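Local coordinates for alginate lyase (PDB 3NNB), which probably cleaves the polysaccharide alginate by beta-elimination, at residues A[29-41]-A[107-119]. Residues are numbered along the deposited sequence; the frame is centred on the assembly and turned at random.
Sequences AVKTLLRDADKAL and AVTTLGLAYYFSG
Leu33 drives its isobutyl group as a knob into a hole framed by Thr110, Leu113, Ala114 and Phe117. With CG anti to the backbone N (chi1 171°), its end swings in toward helix 107-118: CD2 lies 3.7 Å from Phe117 CD2, obliquely to the ring, while CD1 packs 4.1 Å from Leu113 CB. Cutting this leucine back to alanine is likely to leave that hole partly unfilled and the Phe117 ring without its nearest neighbour on helix 29-41. Further along, small residues set the spacing. Ala37 CB and Ala114 CB meet at 3.4 Å, closer than two methyl groups normally sit, and the axes approach to 8.8 Å, crossing at -128°. Thr110 turns its methyl, not its hydroxyl, to the partner helix, CG2 resting 3.5 Å from Ala37 N; OG1 bonds instead to Lys106 O and to Arg374, which also forms a salt bridge with Asp36. Leu111 continues the contact, its CG 4.0 Å from Ala40 CB, and Ala107 closes this end against Ala40. At the other end Leu34 CD2 lies 4.0 Å from Ser118 CB, and Ser118 OG donates to Ala114 O from above the carbonyl plane. Carbon contacts carry the join between these steeply crossed helices, consistent with the helical toroid fold of this lyase family; helix 11-19 packs against Phe117, helix 171-180 against Leu113 and helix 121-136 against Ala37 and Ala107.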
ATOM      1  N   ALA A  29      12.374  17.796   6.196  1.00 10.27           N
ATOM      2  CA  ALA A  29      11.294  16.835   5.941  1.00  8.94           C
ATOM      3  C   ALA A  29      10.134  17.024   6.908  1.00  8.38           C
ATOM      4  O   ALA A  29       8.972  16.883   6.517  1.00 10.05           O
ATOM      5  CB  ALA A  29      11.823  15.395   5.943  1.00  9.25           C
ATOM      6  N   VAL A  30      10.415  17.321   8.166  1.00  7.56           N
ATOM      7  CA  VAL A  30       9.311  17.566   9.130  1.00  7.85           C
ATOM      8  C   VAL A  30       8.543  18.815   8.703  1.00  8.98           C
ATOM      9  O   VAL A  30       7.327  18.827   8.716  1.00  9.81           O
ATOM     10  CB  VAL A  30       9.835  17.664  10.579  1.00  9.79           C
ATOM     11  CG1 VAL A  30       8.749  18.084  11.500  1.00 10.86           C
ATOM     12  CG2 VAL A  30      10.455  16.289  11.003  1.00 11.17           C
ATOM     13  N   LYS A  31       9.257  19.846   8.265  1.00 10.35           N
ATOM     14  CA  LYS A  31       8.605  21.066   7.838  1.00 11.67           C
ATOM     15  C   LYS A  31       7.664  20.813   6.654  1.00 12.18           C
ATOM     16  O   LYS A  31       6.522  21.278   6.644  1.00 12.37           O
ATOM     17  CB  LYS A  31       9.663  22.122   7.482  1.00 14.15           C
ATOM     18  CG  LYS A  31       9.092  23.434   6.979  1.00 19.16           C
ATOM     19  CD  LYS A  31      10.243  24.420   6.610  1.00 29.13           C
ATOM     20  CE  LYS A  31       9.739  25.698   5.961  1.00 37.65           C
ATOM     21  NZ  LYS A  31       9.745  26.840   6.919  1.00 44.65           N
ATOM     22  N   THR A  32       8.143  20.062   5.670  1.00 11.88           N
ATOM     23  CA  THR A  32       7.316  19.690   4.507  1.00 10.87           C
ATOM     24  C   THR A  32       6.109  18.827   4.924  1.00 11.72           C
ATOM     25  O   THR A  32       4.995  19.020   4.422  1.00 11.36           O
ATOM     26  CB  THR A  32       8.181  19.014   3.430  1.00 13.15           C
ATOM     27  OG1 THR A  32       9.050  20.009   2.919  1.00 12.32           O
ATOM     28  CG2 THR A  32       7.317  18.480   2.282  1.00 12.66           C
ATOM     29  N   LEU A  33       6.325  17.932   5.868  1.00  9.67           N
ATOM     30  CA  LEU A  33       5.225  17.106   6.407  1.00  8.84           C
ATOM     31  C   LEU A  33       4.154  17.981   7.043  1.00 11.77           C
ATOM     32  O   LEU A  33       2.944  17.805   6.779  1.00 10.53           O
ATOM     33  CB  LEU A  33       5.742  16.083   7.410  1.00  8.15           C
ATOM     34  CG  LEU A  33       4.720  15.293   8.206  1.00  9.63           C
ATOM     35  CD1 LEU A  33       3.904  14.336   7.213  1.00 10.39           C
ATOM     36  CD2 LEU A  33       5.369  14.531   9.366  1.00 11.32           C
ATOM     37  N   LEU A  34       4.560  18.939   7.872  1.00 11.11           N
ATOM     38  CA  LEU A  34       3.556  19.820   8.476  1.00 12.12           C
ATOM     39  C   LEU A  34       2.852  20.698   7.470  1.00 12.36           C
ATOM     40  O   LEU A  34       1.660  20.994   7.634  1.00 11.88           O
ATOM     41  CB  LEU A  34       4.137  20.651   9.618  1.00 12.65           C
ATOM     42  CG  LEU A  34       4.796  19.848  10.747  1.00 17.37           C
ATOM     43  CD1 LEU A  34       5.240  20.747  11.937  1.00 17.06           C
ATOM     44  CD2 LEU A  34       3.968  18.703  11.242  1.00 15.61           C
ATOM     45  N   ARG A  35       3.563  21.111   6.416  1.00 11.60           N
ATOM     46  CA  ARG A  35       2.914  21.797   5.288  1.00 12.05           C
ATOM     47  C   ARG A  35       1.902  20.919   4.586  1.00 11.29           C
ATOM     48  O   ARG A  35       0.826  21.386   4.261  1.00 11.32           O
ATOM     49  CB  ARG A  35       3.937  22.320   4.292  1.00 13.94           C
ATOM     50  CG  ARG A  35       4.644  23.559   4.774  1.00 27.16           C
ATOM     51  CD  ARG A  35       5.593  24.107   3.698  1.00 34.53           C
ATOM     52  NE  ARG A  35       6.693  24.869   4.299  1.00 45.65           N
ATOM     53  N   ASP A  36       2.235  19.651   4.331  1.00 11.55           N
ATOM     54  CA  ASP A  36       1.287  18.723   3.729  1.00  9.46           C
ATOM     55  C   ASP A  36       0.052  18.583   4.671  1.00  7.51           C
ATOM     56  O   ASP A  36      -1.086  18.510   4.224  1.00  9.68           O
ATOM     57  CB  ASP A  36       1.901  17.323   3.541  1.00  9.44           C
ATOM     58  CG  ASP A  36       2.923  17.245   2.419  1.00 13.32           C
ATOM     59  OD1 ASP A  36       3.070  18.198   1.617  1.00 12.47           O
ATOM     60  OD2 ASP A  36       3.571  16.183   2.368  1.00 14.85           O
ATOM     61  N   ALA A  37       0.273  18.508   5.971  1.00  9.50           N
ATOM     62  CA  ALA A  37      -0.831  18.366   6.918  1.00  8.93           C
ATOM     63  C   ALA A  37      -1.687  19.608   6.907  1.00  9.39           C
ATOM     64  O   ALA A  37      -2.902  19.524   6.973  1.00  9.51           O
ATOM     65  CB  ALA A  37      -0.272  18.136   8.349  1.00  7.97           C
ATOM     66  N   ASP A  38      -1.049  20.785   6.838  1.00 10.48           N
ATOM     67  CA  ASP A  38      -1.820  22.044   6.740  1.00 11.08           C
ATOM     68  C   ASP A  38      -2.679  22.060   5.484  1.00 11.90           C
ATOM     69  O   ASP A  38      -3.823  22.549   5.485  1.00 11.74           O
ATOM     70  CB  ASP A  38      -0.859  23.259   6.783  1.00 12.61           C
ATOM     71  CG  ASP A  38      -0.265  23.498   8.155  1.00 13.43           C
ATOM     72  OD1 ASP A  38      -0.780  23.000   9.185  1.00 13.83           O
ATOM     73  OD2 ASP A  38       0.765  24.211   8.206  1.00 17.37           O
ATOM     74  N   LYS A  39      -2.185  21.475   4.395  1.00 13.18           N
ATOM     75  CA  LYS A  39      -2.986  21.374   3.177  1.00 13.44           C
ATOM     76  C   LYS A  39      -4.170  20.405   3.382  1.00 13.48           C
ATOM     77  O   LYS A  39      -5.300  20.661   2.935  1.00 11.76           O
ATOM     78  CB  LYS A  39      -2.130  20.895   1.998  1.00 14.19           C
ATOM     79  CG  LYS A  39      -1.167  21.934   1.465  1.00 27.80           C
ATOM     80  CD  LYS A  39      -0.303  21.345   0.324  1.00 32.40           C
ATOM     81  CE  LYS A  39       0.913  22.223   0.038  1.00 43.32           C
ATOM     82  NZ  LYS A  39       1.930  21.517  -0.801  1.00 45.50           N
ATOM     83  N   ALA A  40      -3.924  19.310   4.115  1.00 10.37           N
ATOM     84  CA  ALA A  40      -4.973  18.352   4.416  1.00  9.81           C
ATOM     85  C   ALA A  40      -6.063  18.972   5.275  1.00 11.45           C
ATOM     86  O   ALA A  40      -7.227  18.550   5.172  1.00 10.27           O
ATOM     87  CB  ALA A  40      -4.409  17.066   5.065  1.00 10.80           C
ATOM     88  N   LEU A  41      -5.693  19.938   6.143  1.00  9.91           N
ATOM     89  CA  LEU A  41      -6.716  20.638   6.958  1.00  9.65           C
ATOM     90  C   LEU A  41      -7.745  21.361   6.105  1.00  9.82           C
ATOM     91  O   LEU A  41      -8.870  21.552   6.536  1.00 10.39           O
ATOM     92  CB  LEU A  41      -6.078  21.641   7.903  1.00 11.33           C
ATOM     93  CG  LEU A  41      -5.189  21.130   9.038  1.00  9.51           C
ATOM     94  CD1 LEU A  41      -4.631  22.319   9.882  1.00 11.84           C
ATOM     95  CD2 LEU A  41      -5.910  20.138   9.930  1.00 11.81           C
ATOM     96  N   ALA A 107      -4.529  11.449   3.381  1.00  5.61           N
ATOM     97  CA  ALA A 107      -4.754  12.535   4.364  1.00  6.73           C
ATOM     98  C   ALA A 107      -4.640  12.041   5.801  1.00  7.79           C
ATOM     99  O   ALA A 107      -4.028  12.685   6.645  1.00 10.02           O
ATOM    100  CB  ALA A 107      -6.138  13.213   4.122  1.00  6.21           C
ATOM    101  N   VAL A 108      -5.215  10.890   6.093  1.00  7.96           N
ATOM    102  CA  VAL A 108      -5.177  10.355   7.443  1.00  7.71           C
ATOM    103  C   VAL A 108      -3.749   9.996   7.804  1.00  7.45           C
ATOM    104  O   VAL A 108      -3.313  10.242   8.933  1.00  7.73           O
ATOM    105  CB  VAL A 108      -6.116   9.143   7.577  1.00  8.96           C
ATOM    106  CG1 VAL A 108      -5.825   8.375   8.854  1.00  7.63           C
ATOM    107  CG2 VAL A 108      -7.625   9.639   7.514  1.00  6.81           C
ATOM    108  N   THR A 109      -3.026   9.424   6.834  1.00  8.39           N
ATOM    109  CA  THR A 109      -1.609   9.073   7.025  1.00  8.68           C
ATOM    110  C   THR A 109      -0.762  10.338   7.283  1.00  8.53           C
ATOM    111  O   THR A 109       0.012  10.397   8.258  1.00  9.68           O
ATOM    112  CB  THR A 109      -1.085   8.188   5.883  1.00 10.45           C
ATOM    113  OG1 THR A 109      -1.765   6.919   5.956  1.00 11.11           O
ATOM    114  CG2 THR A 109       0.417   7.962   5.980  1.00 13.43           C
ATOM    115  N   THR A 110      -0.912  11.349   6.436  1.00  7.35           N
ATOM    116  CA  THR A 110      -0.236  12.627   6.603  1.00  7.13           C
ATOM    117  C   THR A 110      -0.525  13.233   7.991  1.00  7.42           C
ATOM    118  O   THR A 110       0.398  13.694   8.708  1.00  8.16           O
ATOM    119  CB  THR A 110      -0.684  13.619   5.499  1.00  8.04           C
ATOM    120  OG1 THR A 110      -0.282  13.109   4.218  1.00  8.45           O
ATOM    121  CG2 THR A 110      -0.117  15.015   5.701  1.00  8.68           C
ATOM    122  N   LEU A 111      -1.808  13.288   8.347  1.00  7.78           N
ATOM    123  CA  LEU A 111      -2.240  13.903   9.589  1.00  8.24           C
ATOM    124  C   LEU A 111      -1.768  13.150  10.812  1.00  8.57           C
ATOM    125  O   LEU A 111      -1.374  13.759  11.802  1.00  8.03           O
ATOM    126  CB  LEU A 111      -3.760  14.113   9.620  1.00  6.24           C
ATOM    127  CG  LEU A 111      -4.200  15.183   8.570  1.00  8.25           C
ATOM    128  CD1 LEU A 111      -5.718  14.993   8.234  1.00  8.65           C
ATOM    129  CD2 LEU A 111      -3.864  16.661   9.027  1.00  8.51           C
ATOM    130  N   GLY A 112      -1.814  11.817  10.782  1.00  8.44           N
ATOM    131  CA  GLY A 112      -1.369  11.033  11.896  1.00  9.14           C
ATOM    132  C   GLY A 112       0.136  11.199  12.107  1.00  9.66           C
ATOM    133  O   GLY A 112       0.600  11.365  13.233  1.00 10.59           O
ATOM    134  N   LEU A 113       0.884  11.145  11.022  1.00  8.61           N
ATOM    135  CA  LEU A 113       2.327  11.399  11.083  1.00  8.49           C
ATOM    136  C   LEU A 113       2.599  12.832  11.602  1.00  9.54           C
ATOM    137  O   LEU A 113       3.461  13.042  12.446  1.00  9.21           O
ATOM    138  CB  LEU A 113       2.949  11.199   9.717  1.00  8.79           C
ATOM    139  CG  LEU A 113       3.161   9.745   9.329  1.00 10.12           C
ATOM    140  CD1 LEU A 113       3.591   9.701   7.845  1.00 12.26           C
ATOM    141  CD2 LEU A 113       4.167   9.009  10.222  1.00 10.56           C
ATOM    142  N   ALA A 114       1.862  13.806  11.092  1.00 10.05           N
ATOM    143  CA  ALA A 114       2.017  15.184  11.569  1.00 10.03           C
ATOM    144  C   ALA A 114       1.714  15.305  13.059  1.00 11.90           C
ATOM    145  O   ALA A 114       2.470  15.990  13.791  1.00 11.36           O
ATOM    146  CB  ALA A 114       1.120  16.163  10.747  1.00  8.32           C
ATOM    147  N   TYR A 115       0.621  14.663  13.527  1.00  9.27           N
ATOM    148  CA  TYR A 115       0.362  14.650  14.959  1.00  9.72           C
ATOM    149  C   TYR A 115       1.545  13.990  15.752  1.00  9.70           C
ATOM    150  O   TYR A 115       2.009  14.499  16.786  1.00  9.39           O
ATOM    151  CB  TYR A 115      -0.948  13.931  15.280  1.00  8.70           C
ATOM    152  CG  TYR A 115      -1.098  13.729  16.761  1.00  7.61           C
ATOM    153  CD1 TYR A 115      -1.477  14.792  17.579  1.00 12.01           C
ATOM    154  CD2 TYR A 115      -0.790  12.525  17.354  1.00  9.84           C
ATOM    155  CE1 TYR A 115      -1.524  14.643  18.965  1.00 13.19           C
ATOM    156  CE2 TYR A 115      -0.870  12.367  18.732  1.00 10.43           C
ATOM    157  CZ  TYR A 115      -1.214  13.423  19.518  1.00 13.60           C
ATOM    158  OH  TYR A 115      -1.304  13.239  20.880  1.00 21.88           O
ATOM    159  N   TYR A 116       2.049  12.869  15.262  1.00  7.88           N
ATOM    160  CA  TYR A 116       3.128  12.159  15.934  1.00  8.61           C
ATOM    161  C   TYR A 116       4.353  13.023  16.100  1.00  9.92           C
ATOM    162  O   TYR A 116       4.943  13.084  17.195  1.00 12.00           O
ATOM    163  CB  TYR A 116       3.473  10.889  15.153  1.00  8.65           C
ATOM    164  CG  TYR A 116       4.508  10.035  15.834  1.00  7.06           C
ATOM    165  CD1 TYR A 116       4.278   9.518  17.109  1.00 10.34           C
ATOM    166  CD2 TYR A 116       5.712   9.732  15.208  1.00 10.72           C
ATOM    167  CE1 TYR A 116       5.261   8.712  17.729  1.00 11.23           C
ATOM    168  CE2 TYR A 116       6.684   8.927  15.823  1.00 10.28           C
ATOM    169  CZ  TYR A 116       6.432   8.430  17.074  1.00 11.76           C
ATOM    170  OH  TYR A 116       7.397   7.651  17.689  1.00 12.88           O
ATOM    171  N   PHE A 117       4.735  13.713  15.029  1.00 10.23           N
ATOM    172  CA  PHE A 117       5.976  14.481  15.035  1.00 10.78           C
ATOM    173  C   PHE A 117       5.835  15.808  15.788  1.00 13.25           C
ATOM    174  O   PHE A 117       6.816  16.279  16.385  1.00 16.64           O
ATOM    175  CB  PHE A 117       6.485  14.698  13.608  1.00  9.17           C
ATOM    176  CG  PHE A 117       7.261  13.516  13.078  1.00 11.51           C
ATOM    177  CD1 PHE A 117       8.592  13.335  13.418  1.00 26.37           C
ATOM    178  CD2 PHE A 117       6.665  12.574  12.279  1.00 13.47           C
ATOM    179  CE1 PHE A 117       9.292  12.229  12.946  1.00 24.80           C
ATOM    180  CE2 PHE A 117       7.362  11.459  11.821  1.00 16.31           C
ATOM    181  CZ  PHE A 117       8.668  11.292  12.155  1.00 23.80           C
ATOM    182  N   SER A 118       4.647  16.426  15.734  1.00 10.55           N
ATOM    183  CA  SER A 118       4.444  17.788  16.241  1.00 12.28           C
ATOM    184  C   SER A 118       3.748  17.850  17.586  1.00 13.16           C
ATOM    185  O   SER A 118       3.894  18.852  18.317  1.00 14.55           O
ATOM    186  CB  SER A 118       3.637  18.648  15.246  1.00 12.95           C
ATOM    187  OG  SER A 118       2.269  18.257  15.242  1.00 11.07           O
ATOM    188  N   GLY A 119       2.953  16.830  17.910  1.00 11.62           N
ATOM    189  CA  GLY A 119       2.049  16.865  19.029  1.00 12.01           C
ATOM    190  C   GLY A 119       0.884  17.821  18.933  1.00 13.19           C
ATOM    191  O   GLY A 119       0.139  17.986  19.912  1.00 12.32           O
TER